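Long-range contacts in glycosyl hydrolase, family 8 (Clostridium perfringens, PDB 3REN), which probably hydrolyses alpha-glucans as an alpha-amylase built on an (alpha/alpha)6-barrel: residues A[280-285]-A[335-340]; A[308-313]-A[343-348]. All coordinates share one frame; numbering follows the deposited sequence.

Contact 1. Residues A[280-285]-A[335-340]; sequences IESPSI and SFDNLN
S284 and D337 bring the two backbones closest, with their CA atoms 5.1 Å apart, where the first turn of helix 283-296 meets the first turns of helix 335-346 in this (alpha/alpha)6-barrel. With the backbones this close a short side chain is enough to span the gap, and S284 does so. Its OG lies beside its own backbone N (chi1 -69°), which carries the hydroxyl in between D337 and N340. There it donates to OD1 of D337 at 2.4 Å, a length so short that its exact value is doubtful. The same OG accepts from the N340 side chain. P283 adds an apolar flank, its ring crossing the D337 side chain at a slant with CD 3.8 Å from D337 CG. One residue earlier, S282 occupies the N-cap position, its OG taking weak bonds from the backbone N atoms of S284 and I285. L232 of helix 231-243 touches both S284 and F336. N340 ND2 lies 3.0 Å above the plane of the F336 ring, offset toward its rim, and donates to S284 OG over 3.1 Å, with an N-H...O angle of 165° and OG only 10° out of the amide plane.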
loop_
_atom_site.group_PDB
_atom_site.type_symbol
_atom_site.label_atom_id
_atom_site.label_comp_id
_atom_site.label_asym_id
_atom_site.label_seq_id
_atom_site.Cartn_x
_atom_site.Cartn_y
_atom_site.Cartn_z
ATOM N N ILE A 280 3.423 19.328 1.486
ATOM C CA ILE A 280 2.856 18.408 0.508
ATOM C C ILE A 280 1.828 17.491 1.165
ATOM O O ILE A 280 2.142 16.792 2.125
ATOM C CB ILE A 280 3.965 17.576 -0.205
ATOM C CG1 ILE A 280 5.007 18.503 -0.872
ATOM C CG2 ILE A 280 3.362 16.573 -1.237
ATOM C CD1 ILE A 280 4.451 19.645 -1.751
ATOM N N GLU A 281 0.607 17.510 0.631
ATOM C CA GLU A 281 -0.410 16.545 1.006
ATOM C C GLU A 281 -0.444 15.411 -0.058
ATOM O O GLU A 281 0.027 15.591 -1.170
ATOM C CB GLU A 281 -1.771 17.220 1.047
ATOM C CG GLU A 281 -2.044 18.117 2.252
ATOM C CD GLU A 281 -3.393 18.791 2.081
ATOM O OE1 GLU A 281 -4.355 18.388 2.765
ATOM O OE2 GLU A 281 -3.500 19.679 1.204
ATOM N N SER A 282 -1.040 14.276 0.279
ATOM C CA SER A 282 -1.090 13.131 -0.638
ATOM C C SER A 282 -2.381 12.341 -0.431
ATOM O O SER A 282 -2.731 12.054 0.687
ATOM C CB SER A 282 0.147 12.250 -0.327
ATOM O OG SER A 282 -0.045 10.895 -0.647
ATOM N N PRO A 283 -3.088 11.962 -1.511
ATOM C CA PRO A 283 -4.231 11.048 -1.333
ATOM C C PRO A 283 -3.860 9.737 -0.594
ATOM O O PRO A 283 -4.707 9.166 0.069
ATOM C CB PRO A 283 -4.639 10.711 -2.781
ATOM C CG PRO A 283 -4.093 11.883 -3.599
ATOM C CD PRO A 283 -2.834 12.286 -2.932
ATOM N N SER A 284 -2.615 9.267 -0.715
ATOM C CA SER A 284 -2.200 8.013 -0.048
ATOM C C SER A 284 -2.135 8.153 1.465
ATOM O O SER A 284 -2.447 7.210 2.200
ATOM C CB SER A 284 -0.854 7.540 -0.591
ATOM O OG SER A 284 -1.029 7.110 -1.919
ATOM N N ILE A 285 -1.707 9.324 1.928
ATOM C CA ILE A 285 -1.717 9.643 3.355
ATOM C C ILE A 285 -3.150 9.608 3.863
ATOM O O ILE A 285 -3.471 8.889 4.827
ATOM C CB ILE A 285 -1.185 11.041 3.593
ATOM C CG1 ILE A 285 0.262 11.131 3.131
ATOM C CG2 ILE A 285 -1.348 11.447 5.081
ATOM C CD1 ILE A 285 1.196 10.567 4.090
ATOM N N SER A 335 -0.687 6.061 -10.272
ATOM C CA SER A 335 -1.606 4.972 -9.986
ATOM C C SER A 335 -1.661 4.728 -8.491
ATOM O O SER A 335 -2.716 4.468 -7.916
ATOM C CB SER A 335 -1.173 3.691 -10.731
ATOM O OG SER A 335 0.144 3.292 -10.322
ATOM N N PHE A 336 -0.512 4.795 -7.849
ATOM C CA PHE A 336 -0.465 4.481 -6.418
ATOM C C PHE A 336 -1.454 5.315 -5.560
ATOM O O PHE A 336 -2.152 4.765 -4.687
ATOM C CB PHE A 336 0.969 4.611 -5.900
ATOM C CG PHE A 336 1.134 4.232 -4.458
ATOM C CD1 PHE A 336 1.031 2.903 -4.058
ATOM C CD2 PHE A 336 1.450 5.211 -3.505
ATOM C CE1 PHE A 336 1.214 2.537 -2.709
ATOM C CE2 PHE A 336 1.636 4.874 -2.166
ATOM C CZ PHE A 336 1.514 3.547 -1.747
ATOM N N ASP A 337 -1.531 6.619 -5.819
ATOM C CA ASP A 337 -2.469 7.465 -5.074
ATOM C C ASP A 337 -3.909 7.167 -5.392
ATOM O O ASP A 337 -4.746 7.170 -4.498
ATOM C CB ASP A 337 -2.184 8.942 -5.304
ATOM C CG ASP A 337 -0.924 9.396 -4.589
ATOM O OD1 ASP A 337 -0.633 8.865 -3.491
ATOM O OD2 ASP A 337 -0.221 10.247 -5.145
ATOM N N ASN A 338 -4.183 6.896 -6.667
ATOM C CA ASN A 338 -5.515 6.542 -7.113
ATOM C C ASN A 338 -6.026 5.219 -6.539
ATOM O O ASN A 338 -7.178 5.138 -6.092
ATOM C CB ASN A 338 -5.599 6.586 -8.643
ATOM C CG ASN A 338 -5.579 8.016 -9.163
ATOM O OD1 ASN A 338 -6.628 8.610 -9.341
ATOM N ND2 ASN A 338 -4.373 8.590 -9.358
ATOM N N LEU A 339 -5.163 4.200 -6.523
ATOM C CA LEU A 339 -5.548 2.899 -5.955
ATOM C C LEU A 339 -5.758 2.934 -4.434
ATOM O O LEU A 339 -6.675 2.258 -3.900
ATOM C CB LEU A 339 -4.534 1.816 -6.343
ATOM C CG LEU A 339 -4.566 1.473 -7.824
ATOM C CD1 LEU A 339 -3.172 0.886 -8.224
ATOM C CD2 LEU A 339 -5.794 0.507 -8.132
ATOM N N ASN A 340 -4.917 3.699 -3.731
ATOM C CA ASN A 340 -5.074 3.804 -2.274
ATOM C C ASN A 340 -6.391 4.525 -1.966
ATOM O O ASN A 340 -7.157 4.082 -1.101
ATOM C CB ASN A 340 -3.870 4.505 -1.628
ATOM C CG ASN A 340 -2.678 3.570 -1.449
ATOM O OD1 ASN A 340 -2.856 2.394 -1.136
ATOM N ND2 ASN A 340 -1.466 4.083 -1.649
#

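Contact 2. Residues A[308-313]-A[343-348]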
loop_
_atom_site.group_PDB
_atom_site.type_symbol
_atom_site.label_atom_id
_atom_site.label_comp_id
_atom_site.label_asym_id
_atom_site.label_seq_id
_atom_site.Cartn_x
_atom_site.Cartn_y
_atom_site.Cartn_z
ATOM N N LYS A 308 -11.183 15.061 2.769
ATOM C CA LYS A 308 -10.006 15.478 1.983
ATOM C C LYS A 308 -9.920 14.777 0.641
ATOM O O LYS A 308 -9.553 15.402 -0.355
ATOM C CB LYS A 308 -8.682 15.270 2.728
ATOM C CG LYS A 308 -8.550 16.097 3.957
ATOM C CD LYS A 308 -8.399 17.552 3.598
ATOM C CE LYS A 308 -7.946 18.362 4.825
ATOM N NZ LYS A 308 -7.755 19.776 4.393
ATOM N N LEU A 309 -10.229 13.480 0.622
ATOM C CA LEU A 309 -10.206 12.725 -0.628
ATOM C C LEU A 309 -11.301 13.210 -1.571
ATOM O O LEU A 309 -11.069 13.390 -2.747
ATOM C CB LEU A 309 -10.291 11.201 -0.378
ATOM C CG LEU A 309 -9.124 10.501 0.336
ATOM C CD1 LEU A 309 -9.454 8.987 0.441
ATOM C CD2 LEU A 309 -7.829 10.690 -0.455
ATOM N N LYS A 310 -12.507 13.452 -1.053
ATOM C CA LYS A 310 -13.542 14.030 -1.900
ATOM C C LYS A 310 -13.144 15.370 -2.525
ATOM O O LYS A 310 -13.485 15.662 -3.675
ATOM C CB LYS A 310 -14.799 14.274 -1.100
ATOM C CG LYS A 310 -15.429 13.035 -0.491
ATOM C CD LYS A 310 -16.901 13.421 -0.263
ATOM C CE LYS A 310 -17.385 12.992 1.048
ATOM N NZ LYS A 310 -18.829 13.318 0.979
ATOM N N TYR A 311 -12.482 16.200 -1.726
ATOM C CA TYR A 311 -12.077 17.536 -2.129
ATOM C C TYR A 311 -11.057 17.494 -3.250
ATOM O O TYR A 311 -11.170 18.256 -4.194
ATOM C CB TYR A 311 -11.439 18.279 -0.952
ATOM C CG TYR A 311 -11.058 19.687 -1.319
ATOM C CD1 TYR A 311 -12.028 20.699 -1.386
ATOM C CD2 TYR A 311 -9.728 20.021 -1.585
ATOM C CE1 TYR A 311 -11.681 21.988 -1.724
ATOM C CE2 TYR A 311 -9.371 21.296 -1.903
ATOM C CZ TYR A 311 -10.348 22.274 -1.974
ATOM O OH TYR A 311 -9.969 23.548 -2.289
ATOM N N TYR A 312 -10.065 16.605 -3.131
ATOM C CA TYR A 312 -9.000 16.515 -4.144
ATOM C C TYR A 312 -9.354 15.715 -5.395
ATOM O O TYR A 312 -8.695 15.873 -6.435
ATOM C CB TYR A 312 -7.694 16.005 -3.514
ATOM C CG TYR A 312 -7.070 17.095 -2.706
ATOM C CD1 TYR A 312 -6.584 18.250 -3.339
ATOM C CD2 TYR A 312 -6.967 16.996 -1.326
ATOM C CE1 TYR A 312 -6.030 19.297 -2.612
ATOM C CE2 TYR A 312 -6.407 18.024 -0.587
ATOM C CZ TYR A 312 -5.941 19.178 -1.244
ATOM O OH TYR A 312 -5.378 20.218 -0.528
ATOM N N GLN A 313 -10.386 14.873 -5.308
ATOM C CA GLN A 313 -10.830 14.093 -6.498
ATOM C C GLN A 313 -11.269 15.052 -7.608
ATOM O O GLN A 313 -11.961 16.036 -7.336
ATOM C CB GLN A 313 -11.947 13.118 -6.118
ATOM C CG GLN A 313 -12.380 12.177 -7.249
ATOM C CD GLN A 313 -13.425 11.159 -6.787
ATOM O OE1 GLN A 313 -14.198 11.425 -5.874
ATOM N NE2 GLN A 313 -13.447 9.996 -7.424
ATOM N N LEU A 343 -9.312 2.075 -2.314
ATOM C CA LEU A 343 -9.468 1.351 -1.050
ATOM C C LEU A 343 -10.172 2.141 0.070
ATOM O O LEU A 343 -11.001 1.570 0.794
ATOM C CB LEU A 343 -8.123 0.789 -0.551
ATOM C CG LEU A 343 -7.522 -0.258 -1.511
ATOM C CD1 LEU A 343 -6.103 -0.623 -1.168
ATOM C CD2 LEU A 343 -8.360 -1.586 -1.561
ATOM N N ALA A 344 -9.824 3.429 0.246
ATOM C CA ALA A 344 -10.528 4.280 1.259
ATOM C C ALA A 344 -11.992 4.547 0.865
ATOM O O ALA A 344 -12.884 4.422 1.705
ATOM C CB ALA A 344 -9.790 5.600 1.462
ATOM N N PHE A 345 -12.249 4.899 -0.400
ATOM C CA PHE A 345 -13.640 5.196 -0.805
ATOM C C PHE A 345 -14.478 3.914 -0.682
ATOM O O PHE A 345 -15.685 3.986 -0.415
ATOM C CB PHE A 345 -13.744 5.740 -2.237
ATOM C CG PHE A 345 -13.429 7.218 -2.373
ATOM C CD1 PHE A 345 -13.819 8.131 -1.384
ATOM C CD2 PHE A 345 -12.772 7.686 -3.494
ATOM C CE1 PHE A 345 -13.566 9.493 -1.507
ATOM C CE2 PHE A 345 -12.481 9.068 -3.635
ATOM C CZ PHE A 345 -12.885 9.966 -2.644
ATOM N N GLN A 346 -13.864 2.742 -0.893
ATOM C CA GLN A 346 -14.603 1.455 -0.715
ATOM C C GLN A 346 -15.231 1.288 0.687
ATOM O O GLN A 346 -16.273 0.627 0.830
ATOM C CB GLN A 346 -13.697 0.270 -1.037
ATOM C CG GLN A 346 -14.340 -1.117 -0.936
ATOM C CD GLN A 346 -13.400 -2.190 -1.466
ATOM O OE1 GLN A 346 -12.253 -2.295 -1.022
ATOM N NE2 GLN A 346 -13.861 -2.950 -2.467
ATOM N N LYS A 347 -14.588 1.843 1.714
ATOM C CA LYS A 347 -15.142 1.856 3.081
ATOM C C LYS A 347 -16.197 2.936 3.352
ATOM O O LYS A 347 -16.826 2.923 4.412
ATOM C CB LYS A 347 -14.029 2.065 4.101
ATOM C CG LYS A 347 -12.949 0.985 4.085
ATOM C CD LYS A 347 -13.535 -0.395 4.120
ATOM C CE LYS A 347 -12.473 -1.345 4.680
ATOM N NZ LYS A 347 -12.622 -2.636 4.070
ATOM N N TYR A 348 -16.335 3.888 2.441
ATOM C CA TYR A 348 -17.242 5.031 2.589
ATOM C C TYR A 348 -18.636 4.660 2.052
ATOM O O TYR A 348 -18.825 4.450 0.858
ATOM C CB TYR A 348 -16.650 6.276 1.872
ATOM C CG TYR A 348 -17.512 7.539 1.867
ATOM C CD1 TYR A 348 -18.072 8.034 3.047
ATOM C CD2 TYR A 348 -17.729 8.253 0.683
ATOM C CE1 TYR A 348 -18.850 9.199 3.053
ATOM C CE2 TYR A 348 -18.509 9.422 0.672
ATOM C CZ TYR A 348 -19.049 9.889 1.870
ATOM O OH TYR A 348 -19.808 11.032 1.901
#
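F345 packs against L309, K310 and Q313, a worked case of one aromatic side chain bridging the gap between two helices of the barrel. The backbones are well separated, the nearest CA atoms being those of L309 and F345 at 8.3 Å, and the ring makes up the difference by pushing its far end toward helix 299-312. Its CZ comes 3.7 Å from L309 CB, while the backbone N of K310 meets the ring at its edge, 3.9 Å from CZ. Alongside, the branch of L309 that ends in CD1 rests on the CB of A344 at 3.6 Å. Q313 reaches the other side of the ring tip through an extended chain, CG anti to the backbone N (chi1 -175°), and its amide plane is turned just 22° from that of F345, with OE1 3.7 Å from CE2. What fixes this amide lies farther out: NE2 donates to the carbonyl oxygens of G323 and E22. L309 is backed in turn by Y286 and S287 of helix 283-296, and Y348 by F302 and I306. At the polar margin K310 bends at chi3 and crosses Y348 at about a right angle, NZ donating to OH over 2.7 Å. The lysine's positive charge would probably stabilise negative charge on the phenol oxygen, although E22 of helix 21-33 touches both side chains and could offset the effect.

Overall arrangement
Both contacts use helix 335-346, contact 1 at its beginning and contact 2 toward its C-terminal end and just beyond, where Y348 takes part, so this helix is held against two helices that follow each other in the chain, 283-296 and 299-312. Contact 1 lies nearer the middle of the molecule, about 10 Å between centres, yet is only partly buried, and hydroxyl, carboxylate and amide groups dominate it. Contact 2, about 15 Å out, is the more buried and mainly apolar, with one lysine-to-tyrosine hydrogen bond; the Y348 side chain is about 5 Å from a bound magnesium ion. The contacts touch: L309 CD2 packs 3.5 Å from P283 O, and Y312 OH bonds weakly with E281 OE2.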